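PDB 4WRP: uncharacterized protein from Legionella pneumophila subsp. pneumophila, which is of unknown function but is thought to act as a bacterial effector, represented here by a helical C-terminal domain of the DUF5617 family. Local coordinates for residues A[4-9]-A[68-73]; A[17-22]-A[56-61]; A[35-40]-A[88-93]; A[40-45]-A[77-82]. All blocks are in the same frame, centred on the assembly; numbering follows the deposited sequence.

Contact 1 (A[4-9]-A[68-73]); sequences GNFAAY and NRHHVK
His71 is the hub of this contact, its imidazole taking Tyr9 over one face and Phe6 obliquely. Tyr9 presents a ring edge to that face, with CE1 only 3.4 Å from His71 CG and the planes 61° apart in an edge-to-face pair. Phe6 adds CZ at 3.7 Å from His71 CD2, and its own face receives the edge of His70, whose CD2 lies 3.5 Å from Phe6 CE1 in an offset edge-to-face pair. Past the rings, Tyr9 and Asn68 run side by side in the same direction, so that Asn68 ND2 gives a nearly straight hydrogen bond of 3.0 Å (170°) to Tyr9 OH, which lies close to the amide plane. All four aromatic side chains have CG anti to the backbone N. Farther out, Tyr48 OH bonds to both Tyr9 OH and His71 ND1, while His10 ND1 bonds to His71 NE2; both imidazole nitrogens are thus held and the rotation of the buried ring is fixed. At the start of helix 6-21, Asn5 OD1 accepts from Ala8 N at 2.9 Å. The result is an N-capped helix joined through an aromatic cluster, with Tyr9 and His71 buried, to the first turns of helix 68-83 within an all-helical domain.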
loop_
_atom_site.group_PDB
_atom_site.type_symbol
_atom_site.label_atom_id
_atom_site.label_comp_id
_atom_site.label_asym_id
_atom_site.label_seq_id
_atom_site.Cartn_x
_atom_site.Cartn_y
_atom_site.Cartn_z
ATOM N N GLY A 4 -11.463 -10.301 0.109
ATOM C CA GLY A 4 -12.168 -10.631 1.332
ATOM C C GLY A 4 -11.465 -10.288 2.606
ATOM O O GLY A 4 -11.972 -10.605 3.669
ATOM N N ASN A 5 -10.323 -9.592 2.517
ATOM C CA ASN A 5 -9.539 -9.103 3.677
ATOM C C ASN A 5 -8.503 -8.116 3.128
ATOM O O ASN A 5 -8.298 -8.014 1.894
ATOM C CB ASN A 5 -8.850 -10.264 4.454
ATOM C CG ASN A 5 -8.074 -11.198 3.521
ATOM O OD1 ASN A 5 -7.066 -10.807 2.944
ATOM N ND2 ASN A 5 -8.592 -12.401 3.316
ATOM N N PHE A 6 -7.851 -7.420 4.047
ATOM C CA PHE A 6 -6.945 -6.372 3.692
ATOM C C PHE A 6 -5.731 -6.882 2.900
ATOM O O PHE A 6 -5.306 -6.250 1.919
ATOM C CB PHE A 6 -6.545 -5.620 4.944
ATOM C CG PHE A 6 -5.711 -4.433 4.672
ATOM C CD1 PHE A 6 -6.290 -3.266 4.195
ATOM C CD2 PHE A 6 -4.362 -4.454 4.897
ATOM C CE1 PHE A 6 -5.502 -2.138 3.966
ATOM C CE2 PHE A 6 -3.574 -3.329 4.659
ATOM C CZ PHE A 6 -4.143 -2.175 4.186
ATOM N N ALA A 7 -5.193 -8.026 3.280
ATOM C CA ALA A 7 -4.036 -8.579 2.536
ATOM C C ALA A 7 -4.414 -8.928 1.102
ATOM O O ALA A 7 -3.647 -8.716 0.192
ATOM C CB ALA A 7 -3.441 -9.792 3.270
ATOM N N ALA A 8 -5.612 -9.453 0.892
ATOM C CA ALA A 8 -6.081 -9.767 -0.473
ATOM C C ALA A 8 -6.274 -8.499 -1.292
ATOM O O ALA A 8 -5.914 -8.478 -2.486
ATOM C CB ALA A 8 -7.360 -10.574 -0.451
ATOM N N TYR A 9 -6.802 -7.432 -0.677
ATOM C CA TYR A 9 -6.849 -6.135 -1.390
ATOM C C TYR A 9 -5.412 -5.669 -1.786
ATOM O O TYR A 9 -5.178 -5.196 -2.885
ATOM C CB TYR A 9 -7.566 -5.058 -0.568
ATOM C CG TYR A 9 -7.514 -3.726 -1.266
ATOM C CD1 TYR A 9 -6.415 -2.888 -1.125
ATOM C CD2 TYR A 9 -8.564 -3.290 -2.080
ATOM C CE1 TYR A 9 -6.345 -1.669 -1.783
ATOM C CE2 TYR A 9 -8.506 -2.055 -2.747
ATOM C CZ TYR A 9 -7.393 -1.254 -2.588
ATOM O OH TYR A 9 -7.296 -0.052 -3.216
ATOM N N ASN A 68 -10.162 -0.088 0.449
ATOM C CA ASN A 68 -9.476 1.014 -0.178
ATOM C C ASN A 68 -9.191 2.150 0.786
ATOM O O ASN A 68 -8.109 2.702 0.783
ATOM C CB ASN A 68 -10.255 1.543 -1.375
ATOM C CG ASN A 68 -9.629 2.776 -1.973
ATOM O OD1 ASN A 68 -10.077 3.892 -1.740
ATOM N ND2 ASN A 68 -8.616 2.578 -2.780
ATOM N N ARG A 69 -10.160 2.483 1.604
ATOM C CA ARG A 69 -10.013 3.615 2.470
ATOM C C ARG A 69 -8.805 3.477 3.389
ATOM O O ARG A 69 -7.981 4.386 3.472
ATOM C CB ARG A 69 -11.273 3.844 3.284
ATOM C CG ARG A 69 -11.166 5.126 4.075
ATOM C CD ARG A 69 -12.455 5.334 4.823
ATOM N NE ARG A 69 -12.249 6.008 6.104
ATOM C CZ ARG A 69 -12.890 7.105 6.494
ATOM N NH1 ARG A 69 -12.644 7.618 7.695
ATOM N NH2 ARG A 69 -13.794 7.670 5.705
ATOM N N HIS A 70 -8.672 2.345 4.070
ATOM C CA HIS A 70 -7.578 2.195 4.967
ATOM C C HIS A 70 -6.269 2.015 4.175
ATOM O O HIS A 70 -5.221 2.465 4.601
ATOM C CB HIS A 70 -7.757 0.987 5.849
ATOM C CG HIS A 70 -6.644 0.802 6.817
ATOM N ND1 HIS A 70 -6.463 1.630 7.904
ATOM C CD2 HIS A 70 -5.640 -0.101 6.858
ATOM C CE1 HIS A 70 -5.410 1.226 8.590
ATOM N NE2 HIS A 70 -4.881 0.192 7.962
ATOM N N HIS A 71 -6.348 1.375 3.014
ATOM C CA HIS A 71 -5.134 1.148 2.228
ATOM C C HIS A 71 -4.548 2.467 1.733
ATOM O O HIS A 71 -3.360 2.695 1.842
ATOM C CB HIS A 71 -5.423 0.229 1.096
ATOM C CG HIS A 71 -4.200 -0.278 0.420
ATOM N ND1 HIS A 71 -3.618 0.389 -0.627
ATOM C CD2 HIS A 71 -3.454 -1.391 0.616
ATOM C CE1 HIS A 71 -2.549 -0.267 -1.033
ATOM N NE2 HIS A 71 -2.438 -1.361 -0.307
ATOM N N VAL A 72 -5.415 3.345 1.255
ATOM C CA VAL A 72 -5.065 4.716 0.913
ATOM C C VAL A 72 -4.441 5.446 2.116
ATOM O O VAL A 72 -3.420 6.090 1.953
ATOM C CB VAL A 72 -6.289 5.442 0.320
ATOM C CG1 VAL A 72 -6.173 6.972 0.334
ATOM C CG2 VAL A 72 -6.536 4.906 -1.089
ATOM N N LYS A 73 -5.033 5.335 3.307
ATOM C CA LYS A 73 -4.410 5.902 4.520
ATOM C C LYS A 73 -2.954 5.402 4.706
ATOM O O LYS A 73 -2.063 6.192 4.957
ATOM C CB LYS A 73 -5.233 5.568 5.736
ATOM C CG LYS A 73 -5.097 6.503 6.931
ATOM C CD LYS A 73 -3.828 6.326 7.768
ATOM C CE LYS A 73 -3.741 4.986 8.500
ATOM N NZ LYS A 73 -2.477 4.845 9.298
#

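Contact 2 (A[17-22]-A[56-61]); sequences FQEIMN and WAKFRR
The last turns of helix 6-21 face a loop that makes a short 3-10 turn at Ala57 and Lys58, with Ile20 and Trp56 the nearest backbone pair, their CA atoms 7.6 Å apart. Within the all-helical domain, this sets the long connection between helices 34-49 and 68-83 against the N-terminal helix. The centre is a CH-pi contact: Ile20 CD1 stands 3.4 Å from the centroid of the six-membered ring of Trp56, only 13° off its normal. Ile20 reaches it with CG1 beside the backbone N and CD1 extended (chi2 158°). The indole is fixed in turn by Trp56 NE1 bonding to Val44 O and by stacking on Trp13, which also stacks with Phe17. Phe17 itself meets the tip of the indole, its CB 4.1 Å from Trp56 CH2. Ile20 also passes Phe59, its CG1 4.1 Å from Phe59 CE2. Toward the surface, Glu19 and Lys58 both extend fully and cross at about a right angle. Glu19 OE1 lies in the plane of the Phe59 ring at its edge, 3.7 Å from CZ, whereas Glu19 OE2 uses its syn lone pair to accept from Lys58 NZ at 2.9 Å, closing a salt bridge.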
loop_
_atom_site.group_PDB
_atom_site.type_symbol
_atom_site.label_atom_id
_atom_site.label_comp_id
_atom_site.label_asym_id
_atom_site.label_seq_id
_atom_site.Cartn_x
_atom_site.Cartn_y
_atom_site.Cartn_z
ATOM N N PHE A 17 0.119 -1.955 -9.197
ATOM C CA PHE A 17 1.179 -1.040 -9.006
ATOM C C PHE A 17 2.337 -1.439 -9.872
ATOM O O PHE A 17 2.964 -0.549 -10.491
ATOM C CB PHE A 17 1.620 -1.000 -7.536
ATOM C CG PHE A 17 2.825 -0.188 -7.296
ATOM C CD1 PHE A 17 2.758 1.216 -7.343
ATOM C CD2 PHE A 17 4.030 -0.799 -6.975
ATOM C CE1 PHE A 17 3.880 1.980 -7.119
ATOM C CE2 PHE A 17 5.139 -0.029 -6.756
ATOM C CZ PHE A 17 5.075 1.351 -6.841
ATOM N N GLN A 18 2.678 -2.727 -9.917
ATOM C CA GLN A 18 3.795 -3.098 -10.778
ATOM C C GLN A 18 3.484 -2.870 -12.255
ATOM O O GLN A 18 4.383 -2.522 -13.038
ATOM C CB GLN A 18 4.306 -4.528 -10.538
ATOM C CG GLN A 18 3.353 -5.639 -10.864
ATOM C CD GLN A 18 3.362 -6.033 -12.309
ATOM O OE1 GLN A 18 4.342 -5.844 -13.021
ATOM N NE2 GLN A 18 2.239 -6.550 -12.766
ATOM N N GLU A 19 2.233 -3.042 -12.646
ATOM C CA GLU A 19 1.870 -2.799 -14.034
ATOM C C GLU A 19 2.062 -1.325 -14.302
ATOM O O GLU A 19 2.700 -0.946 -15.276
ATOM C CB GLU A 19 0.437 -3.228 -14.374
ATOM C CG GLU A 19 0.058 -2.810 -15.808
ATOM C CD GLU A 19 -1.241 -3.408 -16.337
ATOM O OE1 GLU A 19 -1.706 -4.441 -15.802
ATOM O OE2 GLU A 19 -1.791 -2.855 -17.331
ATOM N N ILE A 20 1.578 -0.483 -13.410
ATOM C CA ILE A 20 1.797 0.962 -13.571
ATOM C C ILE A 20 3.276 1.351 -13.646
ATOM O O ILE A 20 3.664 2.085 -14.543
ATOM C CB ILE A 20 1.075 1.796 -12.465
ATOM C CG1 ILE A 20 -0.438 1.681 -12.652
ATOM C CG2 ILE A 20 1.420 3.253 -12.614
ATOM C CD1 ILE A 20 -1.258 1.985 -11.411
HETATM N N MSE A 21 4.121 0.867 -12.728
HETATM C CA MSE A 21 5.499 1.295 -12.714
HETATM C C MSE A 21 6.265 0.771 -13.931
HETATM O O MSE A 21 7.242 1.366 -14.287
HETATM C CB MSE A 21 6.265 0.832 -11.475
HETATM C CG MSE A 21 5.681 1.397 -10.185
HETATM SE SE MSE A 21 5.300 3.310 -10.314
HETATM C CE MSE A 21 6.947 4.081 -11.021
ATOM N N ASN A 22 5.841 -0.337 -14.523
ATOM C CA ASN A 22 6.439 -0.844 -15.727
ATOM C C ASN A 22 5.914 -0.170 -17.006
ATOM O O ASN A 22 6.255 -0.584 -18.081
ATOM C CB ASN A 22 6.187 -2.352 -15.852
ATOM C CG ASN A 22 7.102 -3.155 -14.978
ATOM O OD1 ASN A 22 8.295 -2.914 -14.931
ATOM N ND2 ASN A 22 6.543 -4.107 -14.272
ATOM N N TRP A 56 -4.141 5.474 -12.411
ATOM C CA TRP A 56 -4.868 4.289 -11.944
ATOM C C TRP A 56 -6.248 4.084 -12.583
ATOM O O TRP A 56 -7.038 3.285 -12.065
ATOM C CB TRP A 56 -5.068 4.390 -10.429
ATOM C CG TRP A 56 -3.817 4.356 -9.653
ATOM C CD1 TRP A 56 -2.969 5.379 -9.462
ATOM C CD2 TRP A 56 -3.231 3.220 -9.006
ATOM N NE1 TRP A 56 -1.926 4.994 -8.711
ATOM C CE2 TRP A 56 -2.046 3.664 -8.417
ATOM C CE3 TRP A 56 -3.604 1.881 -8.862
ATOM C CZ2 TRP A 56 -1.207 2.821 -7.669
ATOM C CZ3 TRP A 56 -2.784 1.040 -8.104
ATOM C CH2 TRP A 56 -1.597 1.515 -7.529
ATOM N N ALA A 57 -6.555 4.769 -13.693
ATOM C CA ALA A 57 -7.910 4.678 -14.291
ATOM C C ALA A 57 -8.261 3.248 -14.704
ATOM O O ALA A 57 -9.374 2.784 -14.466
ATOM C CB ALA A 57 -8.044 5.619 -15.470
ATOM N N LYS A 58 -7.304 2.525 -15.276
ATOM C CA LYS A 58 -7.523 1.134 -15.666
ATOM C C LYS A 58 -8.008 0.265 -14.489
ATOM O O LYS A 58 -8.686 -0.738 -14.686
ATOM C CB LYS A 58 -6.220 0.546 -16.259
ATOM C CG LYS A 58 -6.259 -0.964 -16.473
ATOM C CD LYS A 58 -5.092 -1.476 -17.305
ATOM C CE LYS A 58 -5.145 -3.003 -17.400
ATOM N NZ LYS A 58 -4.376 -3.492 -18.583
ATOM N N PHE A 59 -7.641 0.645 -13.264
ATOM C CA PHE A 59 -7.931 -0.128 -12.076
ATOM C C PHE A 59 -8.954 0.558 -11.187
ATOM O O PHE A 59 -8.967 0.325 -9.981
ATOM C CB PHE A 59 -6.628 -0.307 -11.290
ATOM C CG PHE A 59 -5.563 -0.955 -12.075
ATOM C CD1 PHE A 59 -5.606 -2.310 -12.304
ATOM C CD2 PHE A 59 -4.542 -0.226 -12.599
ATOM C CE1 PHE A 59 -4.623 -2.932 -13.051
ATOM C CE2 PHE A 59 -3.564 -0.835 -13.339
ATOM C CZ PHE A 59 -3.619 -2.186 -13.581
ATOM N N ARG A 60 -9.789 1.402 -11.771
ATOM C CA ARG A 60 -10.725 2.270 -11.039
ATOM C C ARG A 60 -11.613 1.478 -10.092
ATOM O O ARG A 60 -12.078 1.997 -9.088
ATOM C CB ARG A 60 -11.579 3.106 -12.024
ATOM C CG ARG A 60 -12.314 2.293 -13.105
ATOM C CD ARG A 60 -12.532 3.062 -14.433
ATOM N NE ARG A 60 -13.294 2.314 -15.462
ATOM C CZ ARG A 60 -12.815 1.360 -16.280
ATOM N NH1 ARG A 60 -11.553 0.963 -16.225
ATOM N NH2 ARG A 60 -13.617 0.783 -17.176
ATOM N N ARG A 61 -11.809 0.206 -10.426
ATOM C CA ARG A 61 -12.580 -0.731 -9.631
ATOM C C ARG A 61 -12.062 -0.882 -8.183
ATOM O O ARG A 61 -12.854 -1.021 -7.249
ATOM C CB ARG A 61 -12.570 -2.103 -10.326
ATOM C CG ARG A 61 -13.482 -3.110 -9.663
ATOM C CD ARG A 61 -13.897 -4.242 -10.587
ATOM N NE ARG A 61 -14.368 -5.404 -9.824
ATOM C CZ ARG A 61 -14.858 -6.518 -10.361
ATOM N NH1 ARG A 61 -15.237 -7.511 -9.571
ATOM N NH2 ARG A 61 -14.970 -6.648 -11.684
#

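Contact 3 (A[35-40]-A[88-93]); sequences YKKIHA and TTSRAL
Ile38 packs tightly against the start of helix 90-98, whereas Lys37 beside it lines the more exposed side. The backbones come close, with the CA atoms of Ile38 and Ser90 5.2 Å apart, consistent with the small side chain of Ser90. The CG1 branch of Ile38 lies beside its backbone N and carries CD1 onto the chain just before the helix, 3.7 Å from Thr89 C. The other branch, CG2, meets Leu93 CD2 at 4.1 Å, one turn into helix 90-98; Ile82 of helix 68-83 touches both side chains and completes this apolar inner side. Outside it, Lys37 CB lies 3.6 Å from Ser90 CB, and the extended lysine chain passes Ser90 OG with CD at 3.5 Å. Lys37 NZ goes on to a salt bridge with Glu34 and a hydrogen bond to Arg30 O. Arg91, with the same charge, stays apart on the exposed side, its NH1 6.7 Å from Lys37 NZ. Glu34 OE1 also accepts from Ser90 N, linking the first turn of helix 34-49 to the new helix. Thr89 OG1 accepts from Ala92 N at 3.1 Å (160°), the side-chain N-cap that typically opens an alpha-helix, here packed against a preceding helix of a helical bundle.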
loop_
_atom_site.group_PDB
_atom_site.type_symbol
_atom_site.label_atom_id
_atom_site.label_comp_id
_atom_site.label_asym_id
_atom_site.label_seq_id
_atom_site.Cartn_x
_atom_site.Cartn_y
_atom_site.Cartn_z
ATOM N N TYR A 35 17.010 8.842 -7.071
ATOM C CA TYR A 35 16.019 9.910 -6.845
ATOM C C TYR A 35 14.939 9.939 -7.927
ATOM O O TYR A 35 13.796 10.206 -7.653
ATOM C CB TYR A 35 16.681 11.303 -6.763
ATOM C CG TYR A 35 15.671 12.409 -6.869
ATOM C CD1 TYR A 35 15.012 12.901 -5.723
ATOM C CD2 TYR A 35 15.325 12.951 -8.133
ATOM C CE1 TYR A 35 14.065 13.928 -5.827
ATOM C CE2 TYR A 35 14.366 13.953 -8.247
ATOM C CZ TYR A 35 13.737 14.441 -7.092
ATOM O OH TYR A 35 12.783 15.427 -7.221
ATOM N N LYS A 36 15.325 9.678 -9.166
ATOM C CA LYS A 36 14.402 9.701 -10.252
ATOM C C LYS A 36 13.408 8.544 -10.101
ATOM O O LYS A 36 12.232 8.712 -10.369
ATOM C CB LYS A 36 15.165 9.621 -11.585
ATOM C CG LYS A 36 14.305 9.811 -12.814
ATOM C CD LYS A 36 15.153 10.000 -14.071
ATOM C CE LYS A 36 14.298 10.337 -15.296
ATOM N NZ LYS A 36 14.381 9.312 -16.378
ATOM N N LYS A 37 13.866 7.383 -9.643
ATOM C CA LYS A 37 12.944 6.259 -9.437
ATOM C C LYS A 37 11.940 6.525 -8.288
ATOM O O LYS A 37 10.742 6.321 -8.430
ATOM C CB LYS A 37 13.713 5.001 -9.156
ATOM C CG LYS A 37 14.575 4.565 -10.368
ATOM C CD LYS A 37 15.519 3.452 -9.958
ATOM C CE LYS A 37 16.606 3.279 -10.992
ATOM N NZ LYS A 37 17.384 2.070 -10.618
ATOM N N ILE A 38 12.478 6.933 -7.157
ATOM C CA ILE A 38 11.690 7.293 -5.975
ATOM C C ILE A 38 10.670 8.332 -6.306
ATOM O O ILE A 38 9.530 8.200 -5.923
ATOM C CB ILE A 38 12.634 7.770 -4.853
ATOM C CG1 ILE A 38 13.444 6.558 -4.373
ATOM C CG2 ILE A 38 11.859 8.371 -3.684
ATOM C CD1 ILE A 38 14.556 6.868 -3.378
ATOM N N HIS A 39 11.049 9.378 -7.034
ATOM C CA HIS A 39 10.079 10.396 -7.412
ATOM C C HIS A 39 8.942 9.904 -8.312
ATOM O O HIS A 39 7.792 10.264 -8.088
ATOM C CB HIS A 39 10.724 11.629 -8.067
ATOM C CG HIS A 39 9.803 12.817 -8.079
ATOM N ND1 HIS A 39 9.226 13.302 -9.239
ATOM C CD2 HIS A 39 9.291 13.554 -7.066
ATOM C CE1 HIS A 39 8.431 14.313 -8.942
ATOM N NE2 HIS A 39 8.461 14.492 -7.630
ATOM N N ALA A 40 9.241 9.077 -9.303
ATOM C CA ALA A 40 8.209 8.501 -10.152
ATOM C C ALA A 40 7.241 7.635 -9.337
ATOM O O ALA A 40 6.020 7.729 -9.496
ATOM C CB ALA A 40 8.857 7.673 -11.285
ATOM N N THR A 88 16.429 6.201 0.409
ATOM C CA THR A 88 17.538 6.549 -0.485
ATOM C C THR A 88 17.629 5.629 -1.699
ATOM O O THR A 88 18.206 6.011 -2.706
ATOM C CB THR A 88 18.890 6.530 0.256
ATOM O OG1 THR A 88 19.173 5.204 0.665
ATOM C CG2 THR A 88 18.842 7.398 1.520
ATOM N N THR A 89 17.016 4.451 -1.645
ATOM C CA THR A 89 16.852 3.611 -2.841
ATOM C C THR A 89 15.408 3.270 -3.114
ATOM O O THR A 89 14.566 3.148 -2.190
ATOM C CB THR A 89 17.643 2.286 -2.732
ATOM O OG1 THR A 89 17.046 1.445 -1.720
ATOM C CG2 THR A 89 19.115 2.582 -2.372
ATOM N N SER A 90 15.111 3.082 -4.395
ATOM C CA SER A 90 13.793 2.671 -4.800
ATOM C C SER A 90 13.507 1.234 -4.356
ATOM O O SER A 90 12.364 0.871 -4.082
ATOM C CB SER A 90 13.648 2.791 -6.311
ATOM O OG SER A 90 14.559 1.911 -6.945
ATOM N N ARG A 91 14.550 0.426 -4.253
ATOM C CA ARG A 91 14.422 -0.928 -3.712
ATOM C C ARG A 91 13.850 -0.972 -2.296
ATOM O O ARG A 91 12.971 -1.784 -1.999
ATOM C CB ARG A 91 15.784 -1.648 -3.778
ATOM C CG ARG A 91 15.861 -2.920 -2.992
ATOM C CD ARG A 91 17.259 -3.579 -3.099
ATOM N NE ARG A 91 17.800 -3.525 -4.467
ATOM C CZ ARG A 91 18.630 -2.594 -4.953
ATOM N NH1 ARG A 91 19.011 -2.678 -6.233
ATOM N NH2 ARG A 91 19.080 -1.591 -4.189
ATOM N N ALA A 92 14.329 -0.108 -1.417
ATOM C CA ALA A 92 13.777 -0.046 -0.062
ATOM C C ALA A 92 12.352 0.422 -0.067
ATOM O O ALA A 92 11.537 -0.068 0.695
ATOM C CB ALA A 92 14.587 0.893 0.812
ATOM N N LEU A 93 12.060 1.432 -0.877
ATOM C CA LEU A 93 10.676 1.930 -1.004
ATOM C C LEU A 93 9.725 0.836 -1.476
ATOM O O LEU A 93 8.617 0.675 -0.940
ATOM C CB LEU A 93 10.639 3.142 -1.922
ATOM C CG LEU A 93 9.289 3.770 -2.225
ATOM C CD1 LEU A 93 8.511 4.044 -0.906
ATOM C CD2 LEU A 93 9.484 5.052 -3.034
#

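Contact 4 (A[40-45]-A[77-82]); sequences AIRTVL and DIVKEI
Arg42 NE is gripped once, by a salt bridge to Asp83 OD1 just beyond the end of segment 77-82; NH2 of the same guanidinium is hydrogen-bonded as well, and the ion pair from NH1 to Asp46 is long and weak. Around it two roughly antiparallel helices of the bundle, 34-49 and 68-83, pack with their local axes 10.1 Å apart at closest approach and a crossing angle of -150°. Arg42 leaves its helix with CG anti to the backbone N (chi1 -173°) and stays extended as far as NE. This brings the flat guanidinium across Val79, whose CG1 sits over one face, toward the rim, 3.6 Å from Arg42 NH2. The aliphatic root of the arginine serves the apolar side, its CB 4.1 Å from Ile82 CD1. One turn on, Leu45 packs with CG beside the backbone N, and Trp13 of helix 6-21 lies against it. Leu45 CD1 meets Ile82 CD1 at 4.0 Å and, more loosely, Ile78 CG2 at 4.3 Å. Val79 spreads its two methyls between the partners: while CG1 covers the guanidinium, CG2 presses on Leu45 CB at 3.6 Å.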
loop_
_atom_site.group_PDB
_atom_site.type_symbol
_atom_site.label_atom_id
_atom_site.label_comp_id
_atom_site.label_asym_id
_atom_site.label_seq_id
_atom_site.Cartn_x
_atom_site.Cartn_y
_atom_site.Cartn_z
ATOM N N ALA A 40 9.241 9.077 -9.303
ATOM C CA ALA A 40 8.209 8.501 -10.152
ATOM C C ALA A 40 7.241 7.635 -9.337
ATOM O O ALA A 40 6.020 7.729 -9.496
ATOM C CB ALA A 40 8.857 7.673 -11.285
ATOM N N ILE A 41 7.792 6.848 -8.405
ATOM C CA ILE A 41 6.964 6.051 -7.528
ATOM C C ILE A 41 6.136 6.964 -6.647
ATOM O O ILE A 41 4.939 6.754 -6.431
ATOM C CB ILE A 41 7.833 5.137 -6.642
ATOM C CG1 ILE A 41 8.462 4.063 -7.516
ATOM C CG2 ILE A 41 6.989 4.492 -5.541
ATOM C CD1 ILE A 41 9.566 3.297 -6.840
ATOM N N ARG A 42 6.769 7.978 -6.112
ATOM C CA ARG A 42 6.010 8.936 -5.269
ATOM C C ARG A 42 4.818 9.550 -6.008
ATOM O O ARG A 42 3.678 9.638 -5.490
ATOM C CB ARG A 42 6.921 10.038 -4.788
ATOM C CG ARG A 42 6.201 10.947 -3.783
ATOM C CD ARG A 42 6.786 12.342 -3.681
ATOM N NE ARG A 42 6.015 13.101 -2.667
ATOM C CZ ARG A 42 4.826 13.675 -2.877
ATOM N NH1 ARG A 42 4.253 13.621 -4.079
ATOM N NH2 ARG A 42 4.189 14.336 -1.883
ATOM N N THR A 43 5.068 9.954 -7.247
ATOM C CA THR A 43 4.001 10.488 -8.091
ATOM C C THR A 43 2.805 9.557 -8.234
ATOM O O THR A 43 1.656 9.968 -8.052
ATOM C CB THR A 43 4.553 10.890 -9.468
ATOM O OG1 THR A 43 5.568 11.858 -9.227
ATOM C CG2 THR A 43 3.483 11.533 -10.288
ATOM N N VAL A 44 3.097 8.296 -8.527
ATOM C CA VAL A 44 2.068 7.309 -8.702
ATOM C C VAL A 44 1.317 7.030 -7.396
ATOM O O VAL A 44 0.092 6.867 -7.390
ATOM C CB VAL A 44 2.702 6.027 -9.266
ATOM C CG1 VAL A 44 1.757 4.852 -9.184
ATOM C CG2 VAL A 44 3.148 6.316 -10.704
ATOM N N LEU A 45 2.042 6.919 -6.299
ATOM C CA LEU A 45 1.384 6.729 -4.992
ATOM C C LEU A 45 0.540 7.933 -4.628
ATOM O O LEU A 45 -0.560 7.793 -4.112
ATOM C CB LEU A 45 2.427 6.471 -3.894
ATOM C CG LEU A 45 3.324 5.267 -4.036
ATOM C CD1 LEU A 45 4.266 5.302 -2.811
ATOM C CD2 LEU A 45 2.547 3.978 -4.092
ATOM N N ASP A 77 0.618 7.601 4.387
ATOM C CA ASP A 77 1.719 7.614 5.361
ATOM C C ASP A 77 3.047 7.282 4.671
ATOM O O ASP A 77 4.096 7.828 5.000
ATOM C CB ASP A 77 1.514 6.573 6.453
ATOM C CG ASP A 77 0.359 6.895 7.396
ATOM O OD1 ASP A 77 -0.125 8.053 7.422
ATOM O OD2 ASP A 77 -0.074 5.939 8.099
ATOM N N ILE A 78 3.033 6.367 3.708
ATOM C CA ILE A 78 4.306 6.071 3.016
ATOM C C ILE A 78 4.786 7.304 2.199
ATOM O O ILE A 78 5.976 7.651 2.161
ATOM C CB ILE A 78 4.171 4.777 2.186
ATOM C CG1 ILE A 78 3.932 3.594 3.121
ATOM C CG2 ILE A 78 5.377 4.565 1.309
ATOM C CD1 ILE A 78 3.567 2.292 2.410
ATOM N N VAL A 79 3.885 7.973 1.508
ATOM C CA VAL A 79 4.241 9.172 0.763
ATOM C C VAL A 79 4.849 10.207 1.719
ATOM O O VAL A 79 5.853 10.841 1.428
ATOM C CB VAL A 79 3.039 9.743 0.036
ATOM C CG1 VAL A 79 3.324 11.150 -0.503
ATOM C CG2 VAL A 79 2.625 8.781 -1.086
ATOM N N LYS A 80 4.281 10.329 2.887
ATOM C CA LYS A 80 4.903 11.191 3.872
ATOM C C LYS A 80 6.314 10.722 4.272
ATOM O O LYS A 80 7.189 11.534 4.464
ATOM C CB LYS A 80 4.025 11.269 5.076
ATOM C CG LYS A 80 4.293 12.489 5.923
ATOM C CD LYS A 80 3.123 12.744 6.870
ATOM C CE LYS A 80 3.598 13.057 8.291
ATOM N NZ LYS A 80 2.649 12.519 9.320
ATOM N N GLU A 81 6.530 9.413 4.388
ATOM C CA GLU A 81 7.845 8.890 4.666
ATOM C C GLU A 81 8.845 9.222 3.567
ATOM O O GLU A 81 10.045 9.443 3.853
ATOM C CB GLU A 81 7.800 7.342 4.887
ATOM C CG GLU A 81 7.108 6.896 6.175
ATOM C CD GLU A 81 6.855 5.350 6.169
ATOM O OE1 GLU A 81 7.343 4.591 5.259
ATOM O OE2 GLU A 81 6.102 4.906 7.063
ATOM N N ILE A 82 8.378 9.227 2.321
ATOM C CA ILE A 82 9.190 9.642 1.191
ATOM C C ILE A 82 9.567 11.111 1.342
ATOM O O ILE A 82 10.759 11.480 1.211
ATOM C CB ILE A 82 8.481 9.424 -0.169
ATOM C CG1 ILE A 82 8.299 7.927 -0.438
ATOM C CG2 ILE A 82 9.350 9.974 -1.308
ATOM C CD1 ILE A 82 7.330 7.627 -1.553
#

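From the N terminus, helix 6-21 enters contact 1 at its start and contact 2 at its end. Contact 1 closes the wider loop, over 58 intervening residues, and contact 2 a shorter one of 33 residues lying wholly within it. Helix 34-49 then opens contacts 3 and 4, which share Ala40; the loop of contact 4 lies within that of contact 3, and both cross contacts 1 and 2. Contact 2 meets contact 4 where Met21 packs on Ile41, and contact 3 through Ala40; contact 1 stands apart, adjoining contact 4 only along helix 68-83. Leu93 on Ile41 joins contacts 3 and 4. Together they tie four helices and the 56-61 loop into one domain.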